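Local coordinates for protein EchA16_2 (Mycobacterium avium subsp. paratuberculosis, PDB 3QYR) that probably catalyses the reversible hydration of 2-enoyl-CoA thioesters to 3-hydroxyacyl-CoA, a step of fatty-acid beta-oxidation, at residues A[10-15]-A[19-24]. Sequence-based numbering, arbitrary orientation.
Sequences LLSNTE and RTLTLN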
# COMPACT_ATOMS: atom_id res chain seq x y z
N LEU A 10 1.10 -36.54 -16.08
CA LEU A 10 0.14 -35.48 -16.29
C LEU A 10 -0.64 -35.76 -17.58
O LEU A 10 -0.06 -35.90 -18.64
CB LEU A 10 0.86 -34.14 -16.42
CG LEU A 10 -0.09 -32.96 -16.60
CD1 LEU A 10 -0.62 -32.55 -15.26
CD2 LEU A 10 0.58 -31.79 -17.31
N LEU A 11 -1.97 -35.81 -17.49
CA LEU A 11 -2.80 -35.91 -18.67
C LEU A 11 -3.17 -34.52 -19.13
O LEU A 11 -3.38 -33.62 -18.32
CB LEU A 11 -4.07 -36.71 -18.38
CG LEU A 11 -3.83 -38.16 -18.00
CD1 LEU A 11 -5.17 -38.92 -17.82
CD2 LEU A 11 -2.90 -38.86 -19.04
N SER A 12 -3.23 -34.35 -20.44
CA SER A 12 -3.72 -33.13 -21.06
C SER A 12 -4.73 -33.49 -22.13
O SER A 12 -4.44 -34.34 -22.97
CB SER A 12 -2.55 -32.36 -21.70
OG SER A 12 -3.02 -31.22 -22.43
N ASN A 13 -5.90 -32.88 -22.10
CA ASN A 13 -6.89 -33.05 -23.16
C ASN A 13 -7.61 -31.76 -23.45
O ASN A 13 -7.86 -30.97 -22.54
CB ASN A 13 -7.90 -34.14 -22.80
CG ASN A 13 -8.83 -34.50 -23.98
OD1 ASN A 13 -8.37 -35.04 -24.98
ND2 ASN A 13 -10.13 -34.17 -23.86
N THR A 14 -7.97 -31.56 -24.72
CA THR A 14 -8.44 -30.29 -25.22
C THR A 14 -9.69 -30.52 -26.06
O THR A 14 -9.65 -31.16 -27.07
CB THR A 14 -7.37 -29.58 -26.07
OG1 THR A 14 -6.12 -29.57 -25.36
CG2 THR A 14 -7.80 -28.15 -26.35
N GLU A 15 -10.80 -29.94 -25.62
CA GLU A 15 -12.12 -30.18 -26.17
C GLU A 15 -12.78 -28.80 -26.29
O GLU A 15 -13.08 -28.14 -25.30
CB GLU A 15 -12.88 -31.07 -25.17
CG GLU A 15 -13.98 -31.92 -25.72
CD GLU A 15 -14.79 -32.69 -24.64
OE1 GLU A 15 -14.38 -32.79 -23.45
OE2 GLU A 15 -15.88 -33.21 -24.98
N ARG A 19 -8.99 -26.78 -22.24
CA ARG A 19 -7.93 -27.77 -21.97
C ARG A 19 -7.97 -28.22 -20.52
O ARG A 19 -7.92 -27.40 -19.61
CB ARG A 19 -6.56 -27.20 -22.27
CG ARG A 19 -5.40 -28.08 -21.80
CD ARG A 19 -4.09 -27.70 -22.44
NE ARG A 19 -4.22 -27.81 -23.88
CZ ARG A 19 -3.38 -27.26 -24.76
NH1 ARG A 19 -2.34 -26.57 -24.34
NH2 ARG A 19 -3.60 -27.41 -26.07
N THR A 20 -8.05 -29.53 -20.32
CA THR A 20 -8.13 -30.10 -18.97
C THR A 20 -6.80 -30.74 -18.65
O THR A 20 -6.35 -31.58 -19.43
CB THR A 20 -9.25 -31.18 -18.81
OG1 THR A 20 -10.53 -30.62 -19.17
CG2 THR A 20 -9.28 -31.72 -17.41
N LEU A 21 -6.21 -30.35 -17.53
CA LEU A 21 -4.93 -30.89 -17.06
C LEU A 21 -5.16 -31.75 -15.80
O LEU A 21 -5.52 -31.25 -14.74
CB LEU A 21 -3.94 -29.76 -16.75
CG LEU A 21 -3.52 -28.76 -17.85
CD1 LEU A 21 -2.67 -27.58 -17.26
CD2 LEU A 21 -2.77 -29.41 -19.02
N THR A 22 -4.92 -33.05 -15.92
CA THR A 22 -5.20 -33.98 -14.82
C THR A 22 -3.91 -34.49 -14.23
O THR A 22 -3.19 -35.23 -14.90
CB THR A 22 -6.05 -35.18 -15.29
OG1 THR A 22 -7.23 -34.70 -15.93
CG2 THR A 22 -6.46 -36.02 -14.11
N LEU A 23 -3.63 -34.09 -12.98
CA LEU A 23 -2.48 -34.63 -12.21
C LEU A 23 -2.72 -36.13 -12.10
O LEU A 23 -3.79 -36.54 -11.65
CB LEU A 23 -2.36 -33.98 -10.81
CG LEU A 23 -2.19 -32.44 -10.62
CD1 LEU A 23 -2.44 -32.03 -9.19
CD2 LEU A 23 -0.82 -31.91 -11.06
N ASN A 24 -1.79 -36.95 -12.55
CA ASN A 24 -2.07 -38.37 -12.77
C ASN A 24 -1.01 -39.32 -12.20
O ASN A 24 -0.35 -40.06 -12.93
CB ASN A 24 -2.27 -38.62 -14.25
CG ASN A 24 -2.90 -39.97 -14.54
OD1 ASN A 24 -3.90 -40.34 -13.93
ND2 ASN A 24 -2.32 -40.71 -15.48
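Arg19 reaches across to Thr14 where strands 10-15 and 18-23 draw together near the turn of a beta hairpin. Its CB and CG run beside Thr14 OG1 and the carbonyl oxygen of Asn13, thrown to this side by a chi1 of 170° that sets CG opposite the backbone N. Arg19 CD then packs against Ser12 OG at 3.7 Å, a van der Waals contact. The chain bends at chi3 (-59°), and Arg19 NE gives a hydrogen bond to Thr14 OG1 at 3.0 Å, with the hydroxyl at the guanidinium edge, in its plane. NH2 adds only a weak bond to the same oxygen and has its firmer partner in Asp50, a salt bridge. Arginine suits this place because its long chain carries the guanidinium to Thr14 on the neighbouring strand, and its several N-H groups serve Thr14 OG1 and Asp50 together.

Between the strands, the hydrogen-bonded pairs Leu11-Thr22 and Asn13-Thr20 each exchange two backbone bonds; the shortest is Thr20 N to Asn13 O, 2.7 Å. On the face shared with Arg19, Leu10, Leu21 and Leu23 are buried against helix 34-49, and leucine fits such an apolar layer: Leu10 CD1 lies 4.3 Å from Leu23 CD2. The other face carries Leu11, whose CB meets Thr22 CB at 4.0 Å and whose CG lies 3.9 Å from Asn24 ND2, an amide nitrogen hydrogen-bonded to Glu8 O.

Strand 10-15 is one of the two outermost strands of this chain's main sheet, held by 18-23, which in turn pairs with 55-60. The chemistry is therefore divided: backbone bonds fix the register, Leu10, Leu21 and Leu23 pack on the helix side, and at the turn end Asp50 probably balances the arginine's charge while the neutral Thr14 hydroxyl accepts the NE hydrogen.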